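Local coordinates for extracellular solute-binding protein, family 1 (Bifidobacterium longum subsp. infantis ATCC 15697, PDB 3QUF) that probably captures a small-molecule solute, perhaps a sugar, outside the cell and delivers it to an ABC-type importer, at residues 129-141 with 294-306. Residues are numbered along the deposited sequence; the frame is centred on the assembly and turned at random.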
loop_
_atom_site.group_PDB
_atom_site.type_symbol
_atom_site.label_atom_id
_atom_site.label_comp_id
_atom_site.label_asym_id
_atom_site.label_seq_id
_atom_site.Cartn_x
_atom_site.Cartn_y
_atom_site.Cartn_z
ATOM N N THR A 129 9.826 15.077 -9.811
ATOM C CA THR A 129 8.785 14.822 -8.827
ATOM C C THR A 129 7.563 15.692 -9.084
ATOM O O THR A 129 7.680 16.908 -9.181
ATOM C CB THR A 129 9.342 15.086 -7.413
ATOM O OG1 THR A 129 10.473 14.218 -7.196
ATOM C CG2 THR A 129 8.302 14.735 -6.357
ATOM N N TYR A 130 6.405 15.035 -9.140
ATOM C CA TYR A 130 5.121 15.681 -9.436
ATOM C C TYR A 130 4.114 15.551 -8.335
ATOM O O TYR A 130 3.005 16.101 -8.447
ATOM C CB TYR A 130 4.540 15.101 -10.727
ATOM C CG TYR A 130 5.339 15.483 -11.927
ATOM C CD1 TYR A 130 5.223 16.772 -12.497
ATOM C CD2 TYR A 130 6.221 14.583 -12.501
ATOM C CE1 TYR A 130 5.971 17.133 -13.612
ATOM C CE2 TYR A 130 6.976 14.940 -13.633
ATOM C CZ TYR A 130 6.852 16.224 -14.160
ATOM O OH TYR A 130 7.602 16.595 -15.253
ATOM N N GLY A 131 4.440 14.855 -7.254
ATOM C CA GLY A 131 3.485 14.699 -6.132
ATOM C C GLY A 131 4.225 14.347 -4.862
ATOM O O GLY A 131 5.384 13.848 -4.897
HETATM N N MSE A 132 3.558 14.602 -3.740
HETATM C CA MSE A 132 4.136 14.344 -2.452
HETATM C C MSE A 132 3.164 13.541 -1.609
HETATM O O MSE A 132 2.069 14.034 -1.302
HETATM C CB MSE A 132 4.441 15.679 -1.720
HETATM C CG MSE A 132 4.809 15.475 -0.264
HETATM SE SE MSE A 132 4.905 17.149 0.742
HETATM C CE MSE A 132 3.065 17.457 0.835
ATOM N N PRO A 133 3.552 12.318 -1.204
ATOM C CA PRO A 133 2.804 11.591 -0.194
ATOM C C PRO A 133 3.289 11.985 1.190
ATOM O O PRO A 133 4.474 12.275 1.379
ATOM C CB PRO A 133 3.195 10.143 -0.461
ATOM C CG PRO A 133 4.596 10.221 -0.966
ATOM C CD PRO A 133 4.807 11.617 -1.547
ATOM N N VAL A 134 2.375 12.018 2.148
ATOM C CA VAL A 134 2.760 12.248 3.509
ATOM C C VAL A 134 2.342 11.140 4.471
ATOM O O VAL A 134 2.703 11.203 5.658
ATOM C CB VAL A 134 2.246 13.589 4.038
ATOM C CG1 VAL A 134 2.866 14.736 3.198
ATOM C CG2 VAL A 134 0.689 13.626 4.030
ATOM N N SER A 135 1.630 10.139 3.977
ATOM C CA SER A 135 1.075 9.121 4.853
ATOM C C SER A 135 0.977 7.812 4.115
ATOM O O SER A 135 1.044 7.775 2.879
ATOM C CB SER A 135 -0.284 9.543 5.376
ATOM O OG SER A 135 -1.155 9.709 4.310
ATOM N N ALA A 136 0.824 6.730 4.878
ATOM C CA ALA A 136 0.897 5.386 4.329
ATOM C C ALA A 136 0.036 4.463 5.156
ATOM O O ALA A 136 -0.270 4.712 6.318
ATOM C CB ALA A 136 2.341 4.875 4.331
ATOM N N TRP A 137 -0.333 3.371 4.529
ATOM C CA TRP A 137 -0.940 2.248 5.204
ATOM C C TRP A 137 0.037 1.080 5.217
ATOM O O TRP A 137 0.955 1.025 4.384
ATOM C CB TRP A 137 -2.200 1.842 4.449
ATOM C CG TRP A 137 -1.943 1.322 3.056
ATOM C CD1 TRP A 137 -1.864 2.042 1.886
ATOM C CD2 TRP A 137 -1.709 -0.045 2.681
ATOM N NE1 TRP A 137 -1.554 1.228 0.831
ATOM C CE2 TRP A 137 -1.496 -0.067 1.279
ATOM C CE3 TRP A 137 -1.682 -1.245 3.384
ATOM C CZ2 TRP A 137 -1.212 -1.234 0.596
ATOM C CZ3 TRP A 137 -1.406 -2.426 2.689
ATOM C CH2 TRP A 137 -1.172 -2.405 1.316
ATOM N N VAL A 138 -0.214 0.137 6.118
ATOM C CA VAL A 138 0.575 -1.083 6.201
ATOM C C VAL A 138 -0.289 -2.303 6.446
ATOM O O VAL A 138 -1.436 -2.212 6.915
ATOM C CB VAL A 138 1.640 -0.985 7.282
ATOM C CG1 VAL A 138 2.643 0.120 6.953
ATOM C CG2 VAL A 138 1.000 -0.821 8.658
ATOM N N GLY A 139 0.247 -3.458 6.087
ATOM C CA GLY A 139 -0.389 -4.733 6.356
ATOM C C GLY A 139 0.682 -5.768 6.685
ATOM O O GLY A 139 1.836 -5.662 6.238
ATOM N N ALA A 140 0.289 -6.804 7.415
ATOM C CA ALA A 140 1.257 -7.802 7.894
ATOM C C ALA A 140 0.529 -9.065 8.341
ATOM O O ALA A 140 -0.682 -9.180 8.130
ATOM C CB ALA A 140 2.102 -7.190 9.052
ATOM N N PHE A 141 1.259 -10.024 8.902
ATOM C CA PHE A 141 0.670 -11.260 9.369
ATOM C C PHE A 141 0.279 -11.128 10.844
ATOM O O PHE A 141 1.094 -10.720 11.701
ATOM C CB PHE A 141 1.633 -12.439 9.224
ATOM C CG PHE A 141 1.512 -13.251 7.932
ATOM C CD1 PHE A 141 0.401 -13.233 7.109
ATOM C CD2 PHE A 141 2.564 -14.119 7.594
ATOM C CE1 PHE A 141 0.334 -14.035 5.985
ATOM C CE2 PHE A 141 2.473 -14.948 6.516
ATOM C CZ PHE A 141 1.372 -14.910 5.699
ATOM N N TRP A 294 9.610 -8.447 4.703
ATOM C CA TRP A 294 8.939 -7.205 4.307
ATOM C C TRP A 294 7.506 -7.195 4.855
ATOM O O TRP A 294 6.958 -8.222 5.230
ATOM C CB TRP A 294 8.923 -7.061 2.775
ATOM C CG TRP A 294 10.249 -6.616 2.234
ATOM C CD1 TRP A 294 11.419 -7.288 2.345
ATOM C CD2 TRP A 294 10.553 -5.385 1.606
ATOM N NE1 TRP A 294 12.450 -6.550 1.846
ATOM C CE2 TRP A 294 11.949 -5.379 1.356
ATOM C CE3 TRP A 294 9.804 -4.263 1.245
ATOM C CZ2 TRP A 294 12.589 -4.313 0.731
ATOM C CZ3 TRP A 294 10.433 -3.232 0.607
ATOM C CH2 TRP A 294 11.844 -3.249 0.390
ATOM N N ILE A 295 6.902 -6.008 4.866
ATOM C CA ILE A 295 5.481 -5.862 5.141
ATOM C C ILE A 295 4.795 -5.320 3.893
ATOM O O ILE A 295 5.430 -4.884 2.931
ATOM C CB ILE A 295 5.198 -4.999 6.393
ATOM C CG1 ILE A 295 5.621 -3.548 6.172
ATOM C CG2 ILE A 295 5.871 -5.616 7.615
ATOM C CD1 ILE A 295 5.345 -2.620 7.321
ATOM N N ASN A 296 3.481 -5.404 3.887
ATOM C CA ASN A 296 2.717 -4.732 2.873
ATOM C C ASN A 296 2.607 -3.243 3.245
ATOM O O ASN A 296 2.493 -2.856 4.412
ATOM C CB ASN A 296 1.256 -5.231 2.806
ATOM C CG ASN A 296 1.062 -6.689 2.322
ATOM O OD1 ASN A 296 -0.017 -7.262 2.576
ATOM N ND2 ASN A 296 2.039 -7.292 1.646
ATOM N N GLY A 297 2.503 -2.399 2.234
ATOM C CA GLY A 297 2.143 -1.020 2.481
ATOM C C GLY A 297 2.370 -0.159 1.266
ATOM O O GLY A 297 2.940 -0.581 0.251
ATOM N N GLY A 298 1.907 1.072 1.371
ATOM C CA GLY A 298 2.062 2.014 0.273
ATOM C C GLY A 298 1.587 3.382 0.697
ATOM O O GLY A 298 1.012 3.536 1.787
ATOM N N PRO A 299 1.843 4.402 -0.146
ATOM C CA PRO A 299 1.426 5.738 0.151
ATOM C C PRO A 299 -0.108 5.870 0.078
ATOM O O PRO A 299 -0.736 5.312 -0.817
ATOM C CB PRO A 299 2.124 6.560 -0.956
ATOM C CG PRO A 299 2.064 5.645 -2.144
ATOM C CD PRO A 299 2.432 4.307 -1.500
ATOM N N ASP A 300 -0.681 6.622 0.997
ATOM C CA ASP A 300 -2.120 6.937 0.965
ATOM C C ASP A 300 -2.299 8.160 0.051
ATOM O O ASP A 300 -2.554 9.287 0.506
ATOM C CB ASP A 300 -2.684 7.174 2.353
ATOM C CG ASP A 300 -4.201 7.317 2.336
ATOM O OD1 ASP A 300 -4.816 6.875 1.311
ATOM O OD2 ASP A 300 -4.782 7.704 3.382
ATOM N N GLN A 301 -2.112 7.912 -1.246
ATOM C CA GLN A 301 -2.107 8.910 -2.319
ATOM C C GLN A 301 -1.044 10.009 -2.159
ATOM O O GLN A 301 -0.295 10.044 -1.193
ATOM C CB GLN A 301 -3.493 9.555 -2.490
ATOM C CG GLN A 301 -4.658 8.717 -2.120
ATOM C CD GLN A 301 -4.619 7.325 -2.628
ATOM O OE1 GLN A 301 -4.188 7.031 -3.754
ATOM N NE2 GLN A 301 -5.041 6.398 -1.746
ATOM N N GLY A 302 -0.954 10.838 -3.171
ATOM C CA GLY A 302 -0.013 11.952 -3.212
ATOM C C GLY A 302 -0.757 13.246 -3.441
ATOM O O GLY A 302 -1.881 13.257 -3.943
ATOM N N PHE A 303 -0.124 14.348 -3.060
ATOM C CA PHE A 303 -0.642 15.688 -3.297
ATOM C C PHE A 303 0.153 16.378 -4.371
ATOM O O PHE A 303 1.373 16.300 -4.373
ATOM C CB PHE A 303 -0.574 16.502 -2.007
ATOM C CG PHE A 303 -1.483 15.987 -0.935
ATOM C CD1 PHE A 303 -1.157 14.846 -0.218
ATOM C CD2 PHE A 303 -2.710 16.591 -0.695
ATOM C CE1 PHE A 303 -2.051 14.328 0.736
ATOM C CE2 PHE A 303 -3.573 16.072 0.256
ATOM C CZ PHE A 303 -3.240 14.943 0.955
ATOM N N ALA A 304 -0.536 17.066 -5.264
ATOM C CA ALA A 304 0.062 17.720 -6.417
ATOM C C ALA A 304 -0.523 19.112 -6.597
ATOM O O ALA A 304 -1.625 19.434 -6.091
ATOM C CB ALA A 304 -0.195 16.862 -7.666
ATOM N N ILE A 305 0.236 19.952 -7.284
ATOM C CA ILE A 305 -0.164 21.313 -7.614
ATOM C C ILE A 305 -0.346 21.406 -9.157
ATOM O O ILE A 305 0.390 20.795 -9.921
ATOM C CB ILE A 305 0.925 22.327 -7.116
ATOM C CG1 ILE A 305 1.100 22.232 -5.607
ATOM C CG2 ILE A 305 0.584 23.748 -7.562
ATOM C CD1 ILE A 305 2.231 23.075 -5.015
ATOM N N ALA A 306 -1.317 22.202 -9.593
ATOM C CA ALA A 306 -1.601 22.422 -11.021
ATOM C C ALA A 306 -0.442 23.183 -11.661
ATOM O O ALA A 306 -0.030 24.246 -11.162
ATOM C CB ALA A 306 -2.865 23.232 -11.199
HETATM O O HOH W 1 2.718 18.861 -8.199
HETATM O O HOH W 2 -0.339 10.949 1.617
HETATM O O HOH W 3 -3.687 9.492 5.102
HETATM O O HOH W 4 -1.792 3.066 -1.548
#
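With CG of Trp137 lodged between its own backbone N and carbonyl carbon (chi1 65°), and chi2 at -89°, the indole lies flat across Gly297 and Gly298 of the antiparallel partner strand. The ladder of 135-141 with 295-299 illustrates the strand pair that runs between the two lobes of a family 1 solute-binding protein. CA of Gly297 sits 3.6 Å from the centroid of the six-membered ring of Trp137, almost on its normal, a CH-pi contact over the face. Gly298 N lies over the same face, while its hydrogen bond goes to Trp137 O. In return Trp137 N reaches Gly298 O at 3.1 Å, nearly along the C=O axis. Trp369 meets the indole edge-to-face. Replacing the indole by an alanine side chain would remove the ring from Gly297 and Gly298, and is likely to leave a gap beside Trp369 and water 4 without its N-H donor. On the other side of the sheet, Val138 CG1 meets Ile295 CD1 at 3.9 Å, next to Phe362 of helix 355-362. Farther along, Asp300 N binds Ser135 O (2.8 Å) at an inverse gamma turn, and water 3 joins Ser135 OG to Asp300 OD2. Beyond this break, Met132 and Phe303 exchange two backbone bonds as a single bridge. In the plane of the indole, water 4 accepts from Trp137 NE1 at 3.0 Å and donates to Pro299 O at 2.6 Å.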